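Local atomic coordinates of carbonic anhydrase (Sordaria macrospora, PDB entry 4O1K), a protein that catalyses the reversible hydration of carbon dioxide to bicarbonate and a proton at a zinc site, as a tetrameric beta-carbonic anhydrase. Residues N136-D139 with V140-H144; G128-N131 with P132-R135. All coordinates share one frame; numbering follows the deposited sequence.

Contact 1: residues N136-D139 with V140-H144; sequences NIRD and VYRLH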
ATOM      1  N   ASN A 136     -12.127  -5.548   2.163  1.00 27.01           N
ATOM      2  CA  ASN A 136     -12.702  -4.292   2.682  1.00 25.48           C
ATOM      3  C   ASN A 136     -14.200  -4.258   2.585  1.00 30.36           C
ATOM      4  O   ASN A 136     -14.895  -3.646   3.413  1.00 32.28           O
ATOM      5  CB  ASN A 136     -12.140  -3.125   1.887  1.00 28.24           C
ATOM      6  CG  ASN A 136     -10.680  -2.928   2.152  1.00 33.29           C
ATOM      7  OD1 ASN A 136      -9.828  -3.215   1.305  1.00 38.95           O
ATOM      8  ND2 ASN A 136     -10.377  -2.426   3.325  1.00 31.45           N
ATOM      9  N   ILE A 137     -14.709  -4.909   1.548  1.00 29.74           N
ATOM     10  CA  ILE A 137     -16.128  -4.904   1.306  1.00 27.37           C
ATOM     11  C   ILE A 137     -16.778  -5.871   2.288  1.00 32.16           C
ATOM     12  O   ILE A 137     -17.864  -5.607   2.837  1.00 32.07           O
ATOM     13  CB  ILE A 137     -16.426  -5.335  -0.120  1.00 29.30           C
ATOM     14  CG1 ILE A 137     -15.890  -4.289  -1.111  1.00 29.18           C
ATOM     15  CG2 ILE A 137     -17.929  -5.535  -0.291  1.00 33.54           C
ATOM     16  CD1 ILE A 137     -15.693  -4.837  -2.476  1.00 38.90           C
ATOM     17  N   ARG A 138     -16.107  -6.992   2.526  1.00 29.93           N
ATOM     18  CA  ARG A 138     -16.614  -7.919   3.505  1.00 30.60           C
ATOM     19  C   ARG A 138     -16.629  -7.245   4.874  1.00 29.55           C
ATOM     20  O   ARG A 138     -17.537  -7.484   5.654  1.00 29.96           O
ATOM     21  CB  ARG A 138     -15.808  -9.207   3.493  1.00 28.98           C
ATOM     22  CG  ARG A 138     -15.982  -9.998   2.203  1.00 30.24           C
ATOM     23  CD  ARG A 138     -15.376 -11.421   2.322  1.00 35.24           C
ATOM     24  NE  ARG A 138     -13.923 -11.393   2.215  1.00 33.79           N
ATOM     25  CZ  ARG A 138     -13.259 -11.464   1.062  1.00 37.34           C
ATOM     26  NH1 ARG A 138     -13.925 -11.569  -0.084  1.00 40.54           N
ATOM     27  NH2 ARG A 138     -11.933 -11.440   1.040  1.00 34.94           N
ATOM     28  N   ASP A 139     -15.671  -6.350   5.135  1.00 28.25           N
ATOM     29  CA  ASP A 139     -15.652  -5.603   6.384  1.00 28.38           C
ATOM     30  C   ASP A 139     -16.879  -4.703   6.479  1.00 29.81           C
ATOM     31  O   ASP A 139     -17.512  -4.594   7.541  1.00 31.15           O
ATOM     32  CB  ASP A 139     -14.380  -4.760   6.511  1.00 34.66           C
ATOM     33  CG  ASP A 139     -13.157  -5.587   6.904  1.00 43.11           C
ATOM     34  OD1 ASP A 139     -13.316  -6.773   7.251  1.00 42.92           O
ATOM     35  OD2 ASP A 139     -12.037  -5.028   6.879  1.00 46.77           O
ATOM     36  N   VAL A 140     -17.243  -4.054   5.369  1.00 29.00           N
ATOM     37  CA  VAL A 140     -18.485  -3.271   5.362  1.00 30.87           C
ATOM     38  C   VAL A 140     -19.689  -4.136   5.745  1.00 30.75           C
ATOM     39  O   VAL A 140     -20.497  -3.758   6.626  1.00 31.01           O
ATOM     40  CB  VAL A 140     -18.723  -2.583   4.009  1.00 27.19           C
ATOM     41  CG1 VAL A 140     -20.115  -1.969   3.979  1.00 25.60           C
ATOM     42  CG2 VAL A 140     -17.658  -1.514   3.766  1.00 27.09           C
ATOM     43  N   TYR A 141     -19.807  -5.314   5.127  1.00 32.67           N
ATOM     44  CA  TYR A 141     -20.898  -6.248   5.478  1.00 33.26           C
ATOM     45  C   TYR A 141     -20.950  -6.502   6.978  1.00 36.86           C
ATOM     46  O   TYR A 141     -22.015  -6.403   7.598  1.00 36.59           O
ATOM     47  CB  TYR A 141     -20.753  -7.598   4.755  1.00 35.40           C
ATOM     48  CG  TYR A 141     -22.008  -8.463   4.813  1.00 40.54           C
ATOM     49  CD1 TYR A 141     -22.834  -8.606   3.698  1.00 43.62           C
ATOM     50  CD2 TYR A 141     -22.390  -9.105   5.986  1.00 43.39           C
ATOM     51  CE1 TYR A 141     -23.998  -9.383   3.747  1.00 44.38           C
ATOM     52  CE2 TYR A 141     -23.557  -9.874   6.045  1.00 43.83           C
ATOM     53  CZ  TYR A 141     -24.350 -10.010   4.919  1.00 46.00           C
ATOM     54  OH  TYR A 141     -25.507 -10.782   4.982  1.00 45.34           O
ATOM     55  N   ARG A 142     -19.807  -6.856   7.559  1.00 35.68           N
ATOM     56  CA  ARG A 142     -19.769  -7.190   8.974  1.00 36.00           C
ATOM     57  C   ARG A 142     -20.177  -5.999   9.847  1.00 37.30           C
ATOM     58  O   ARG A 142     -20.782  -6.188  10.890  1.00 41.04           O
ATOM     59  CB  ARG A 142     -18.383  -7.737   9.354  1.00 42.07           C
ATOM     60  CG  ARG A 142     -18.057  -9.060   8.661  1.00 43.43           C
ATOM     61  CD  ARG A 142     -16.651  -9.587   8.997  1.00 48.11           C
ATOM     62  NE  ARG A 142     -16.382 -10.821   8.267  1.00 46.10           N
ATOM     63  CZ  ARG A 142     -15.474 -10.948   7.309  1.00 47.14           C
ATOM     64  NH1 ARG A 142     -14.686  -9.922   6.969  1.00 46.94           N
ATOM     65  NH2 ARG A 142     -15.332 -12.119   6.699  1.00 49.52           N
ATOM     66  N   LEU A 143     -19.909  -4.776   9.386  1.00 39.39           N
ATOM     67  CA  LEU A 143     -20.263  -3.578  10.141  1.00 41.61           C
ATOM     68  C   LEU A 143     -21.774  -3.369  10.210  1.00 45.37           C
ATOM     69  O   LEU A 143     -22.267  -2.599  11.040  1.00 46.16           O
ATOM     70  CB  LEU A 143     -19.620  -2.338   9.512  1.00 40.29           C
ATOM     71  CG  LEU A 143     -18.194  -2.022   9.971  1.00 43.93           C
ATOM     72  CD1 LEU A 143     -17.553  -0.984   9.099  1.00 43.86           C
ATOM     73  CD2 LEU A 143     -18.205  -1.547  11.404  1.00 45.90           C
ATOM     74  N   HIS A 144     -22.502  -4.038   9.325  1.00 44.52           N
ATOM     75  CA  HIS A 144     -23.939  -3.868   9.233  1.00 40.16           C
ATOM     76  C   HIS A 144     -24.586  -5.236   9.134  1.00 39.08           C
ATOM     77  O   HIS A 144     -25.627  -5.410   8.503  1.00 37.89           O
ATOM     78  CB  HIS A 144     -24.265  -3.033   7.997  1.00 39.83           C
ATOM     79  CG  HIS A 144     -23.663  -1.667   8.030  1.00 41.46           C
ATOM     80  ND1 HIS A 144     -24.274  -0.602   8.657  1.00 42.84           N
ATOM     81  CD2 HIS A 144     -22.496  -1.196   7.527  1.00 40.11           C
ATOM     82  CE1 HIS A 144     -23.510   0.471   8.536  1.00 43.21           C
ATOM     83  NE2 HIS A 144     -22.432   0.140   7.845  1.00 44.07           N
TER
HETATM   84  O   HOH W   1     -13.187 -11.500   5.446  0.70 27.78           O
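Arg-142 reaches back along its own helix toward Arg-138 and Asp-139, and its course can be followed atom by atom. Its CB sits 3.7 Å from Asp-139 O. CG rides close to a second carbonyl, 3.4 Å from Arg-138 O, and CD is still beside that oxygen, 4.0 Å from Arg-138 O. The backbone bond to this carbonyl runs from Arg-142 N to Arg-138 O, 3.0 Å long with an N-H...O angle of 162°. From CG to NE the chain is extended (chi3 -178°), which carries the guanidinium beyond the carbonyls to the flank of the earlier turn. There NH1 lies 3.7 Å from Arg-138 CB and forms a long salt bridge to Asp-139 OD1 at 3.4 Å. OD1 arrives at the guanidinium edge, near its plane. Asp-139 OD2 is 5.6 Å from Arg-142 NH1, so the link is not bidentate; the carboxylate and guanidinium planes are 61° apart. Arg-142 NH2 donates to water 1 at 2.6 Å, and the same water takes a weak bond from Arg-138 NE, joining two arginines of like charge. The backbone keeps the i to i+4 bonds of the alpha-helix, among them Tyr-141 N to Ile-137 O.

Both ends of the salt bridge have further partners in the second subunit: OD1 of Asp-139 pairs with its Lys-175, and NH2 of Arg-142 donates to its Ile-217 O. Arg-138 gives NH1 to Ala-121 O in its own chain and makes a cation-pi contact with Tyr-221 of the second subunit. With both charges shared across the interface, the long Asp-139 to Arg-142 link is one weak strand of a wider charge network and probably contributes little alone.

Contact 2: residues G128-N131 with P132-R135; sequences GLMN and PWLR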
ATOM      1  N   GLY A 128      -6.741 -14.692  -5.082  1.00 41.39           N
ATOM      2  CA  GLY A 128      -5.352 -14.242  -5.080  1.00 45.05           C
ATOM      3  C   GLY A 128      -5.169 -12.837  -4.542  1.00 42.75           C
ATOM      4  O   GLY A 128      -5.629 -12.527  -3.436  1.00 37.35           O
ATOM      5  N   LEU A 129      -4.501 -11.999  -5.336  1.00 45.37           N
ATOM      6  CA  LEU A 129      -4.270 -10.582  -5.043  1.00 44.77           C
ATOM      7  C   LEU A 129      -5.528  -9.814  -4.728  1.00 41.92           C
ATOM      8  O   LEU A 129      -5.493  -8.834  -3.976  1.00 46.12           O
ATOM      9  CB  LEU A 129      -3.585  -9.905  -6.238  1.00 46.95           C
ATOM     10  CG  LEU A 129      -2.066  -9.951  -6.276  1.00 46.60           C
ATOM     11  CD1 LEU A 129      -1.511  -9.386  -7.577  1.00 44.08           C
ATOM     12  CD2 LEU A 129      -1.568  -9.146  -5.123  1.00 48.71           C
ATOM     13  N   MET A 130      -6.642 -10.212  -5.333  1.00 33.52           N
ATOM     14  CA  MET A 130      -7.890  -9.523  -5.074  1.00 36.35           C
ATOM     15  C   MET A 130      -8.374  -9.727  -3.633  1.00 34.21           C
ATOM     16  O   MET A 130      -9.162  -8.910  -3.136  1.00 32.61           O
ATOM     17  CB  MET A 130      -8.978  -9.965  -6.057  1.00 36.52           C
ATOM     18  CG  MET A 130      -8.840  -9.370  -7.467  1.00 38.76           C
ATOM     19  SD  MET A 130      -9.117  -7.578  -7.501  1.00 72.90           S
ATOM     20  CE  MET A 130     -10.687  -7.437  -6.669  1.00 56.00           C
ATOM     21  N   ASN A 131      -7.917 -10.789  -2.958  1.00 29.61           N
ATOM     22  CA  ASN A 131      -8.508 -11.113  -1.666  1.00 29.64           C
ATOM     23  C   ASN A 131      -8.409  -9.956  -0.665  1.00 25.85           C
ATOM     24  O   ASN A 131      -9.414  -9.571  -0.098  1.00 28.33           O
ATOM     25  CB  ASN A 131      -7.933 -12.409  -1.054  1.00 32.15           C
ATOM     26  CG  ASN A 131      -8.195 -13.652  -1.908  1.00 38.55           C
ATOM     27  OD1 ASN A 131      -9.197 -13.752  -2.615  1.00 37.78           O
ATOM     28  ND2 ASN A 131      -7.295 -14.626  -1.810  1.00 41.56           N
ATOM     29  N   PRO A 132      -7.205  -9.404  -0.443  1.00 27.64           N
ATOM     30  CA  PRO A 132      -7.216  -8.362   0.589  1.00 31.13           C
ATOM     31  C   PRO A 132      -7.953  -7.099   0.113  1.00 27.58           C
ATOM     32  O   PRO A 132      -8.463  -6.339   0.949  1.00 27.79           O
ATOM     33  CB  PRO A 132      -5.735  -8.036   0.778  1.00 32.22           C
ATOM     34  CG  PRO A 132      -4.969  -9.032  -0.027  1.00 36.22           C
ATOM     35  CD  PRO A 132      -5.883  -9.533  -1.069  1.00 33.28           C
ATOM     36  N   TRP A 133      -8.037  -6.877  -1.200  1.00 25.25           N
ATOM     37  CA  TRP A 133      -8.829  -5.728  -1.658  1.00 24.19           C
ATOM     38  C   TRP A 133     -10.315  -5.912  -1.366  1.00 23.64           C
ATOM     39  O   TRP A 133     -10.954  -5.044  -0.749  1.00 28.73           O
ATOM     40  CB  TRP A 133      -8.563  -5.453  -3.151  1.00 23.47           C
ATOM     41  CG  TRP A 133      -9.159  -4.166  -3.593  1.00 27.34           C
ATOM     42  CD1 TRP A 133     -10.334  -3.989  -4.251  1.00 26.57           C
ATOM     43  CD2 TRP A 133      -8.591  -2.861  -3.418  1.00 28.88           C
ATOM     44  NE1 TRP A 133     -10.551  -2.649  -4.486  1.00 26.60           N
ATOM     45  CE2 TRP A 133      -9.480  -1.934  -3.985  1.00 24.89           C
ATOM     46  CE3 TRP A 133      -7.411  -2.390  -2.828  1.00 26.57           C
ATOM     47  CZ2 TRP A 133      -9.228  -0.566  -3.990  1.00 26.73           C
ATOM     48  CZ3 TRP A 133      -7.161  -1.018  -2.822  1.00 24.51           C
ATOM     49  CH2 TRP A 133      -8.078  -0.123  -3.387  1.00 25.79           C
ATOM     50  N   LEU A 134     -10.882  -7.038  -1.794  1.00 28.96           N
ATOM     51  CA  LEU A 134     -12.293  -7.317  -1.552  1.00 31.49           C
ATOM     52  C   LEU A 134     -12.626  -7.511  -0.087  1.00 31.43           C
ATOM     53  O   LEU A 134     -13.786  -7.361   0.323  1.00 29.30           O
ATOM     54  CB  LEU A 134     -12.705  -8.551  -2.321  1.00 34.83           C
ATOM     55  CG  LEU A 134     -12.500  -8.380  -3.809  1.00 37.05           C
ATOM     56  CD1 LEU A 134     -12.776  -9.680  -4.530  1.00 42.74           C
ATOM     57  CD2 LEU A 134     -13.390  -7.273  -4.321  1.00 37.21           C
ATOM     58  N   ARG A 135     -11.611  -7.827   0.716  1.00 24.97           N
ATOM     59  CA  ARG A 135     -11.842  -7.965   2.149  1.00 25.07           C
ATOM     60  C   ARG A 135     -12.483  -6.708   2.709  1.00 26.98           C
ATOM     61  O   ARG A 135     -13.326  -6.781   3.611  1.00 28.18           O
ATOM     62  CB  ARG A 135     -10.511  -8.276   2.867  1.00 27.79           C
ATOM     63  CG  ARG A 135     -10.624  -8.589   4.389  1.00 31.42           C
ATOM     64  CD  ARG A 135      -9.273  -9.117   4.854  1.00 31.60           C
ATOM     65  NE  ARG A 135      -8.888 -10.263   4.006  1.00 36.58           N
ATOM     66  CZ  ARG A 135      -7.668 -10.529   3.548  1.00 33.29           C
ATOM     67  NH1 ARG A 135      -6.625  -9.774   3.865  1.00 34.62           N
ATOM     68  NH2 ARG A 135      -7.473 -11.586   2.764  1.00 35.09           N
TER
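Met-130 closes on Leu-134 one helical turn later, and this is the tight part of the contact. The methionine chain bends at both chi2 (-67°) and chi3, which curls its methyl back onto the leucine: CE is 3.5 Å from Leu-134 CG and 3.6 Å from its CD2. In the backbone, Leu-134 N donates to Met-130 O at 2.9 Å with an angle of 175°. An alanine in place of Leu-134 would probably open a gap beside CE and leave the methyl less firmly placed, with Ile-80 as a remaining neighbour of Met-130. Toward Trp-133 the packing eases, CE standing 4.2 Å from ring atom CD1, while NE1 of that indole binds Ile-80 O.

All this belongs to the opening turn of helix 130-143, where Pro-132, lacking an N-H, costs the helix no bond; its CD lies 3.0 Å from Leu-129 O. Asn-131 turns its amide back to the preceding residues, OD1 accepting from Leu-127 N and ND2 donating to Asp-126 OD1. On the other flank Arg-135 bends at chi3, so that one guanidinium face lies over Asn-131 and NH2 comes only to 3.9 Å from Asn-131 CB. Looser is the leading end: Leu-129 CB stays 5.7 Å from Pro-132 CD, although Leu-129 meets Leu-129 of the fourth subunit. Gly-128 is nonetheless bonded, its O accepting Asn-131 N at 2.9 Å and its N donating to Asp-126 OD1.

In the fold
Contact 2 comes first along the chain and contact 1 follows directly, so 128-135 and 136-144 together run through helix 130-143, with about 13 Å between centres. They meet where Arg-138 NH2 packs 3.3 Å from Asn-131 O. The helix follows strand 106-112 and helix 116-121 in the chain. Both contacts touch the second subunit, and contact 2 also meets the third and fourth, placing the start of the helix among several tetramer interfaces. The side chain of Ile-137 is about 8 Å from the zinc ion held by Cys-56, Asp-58, His-112 and Cys-115, so the helix that meets the other subunits also passes near the metal site.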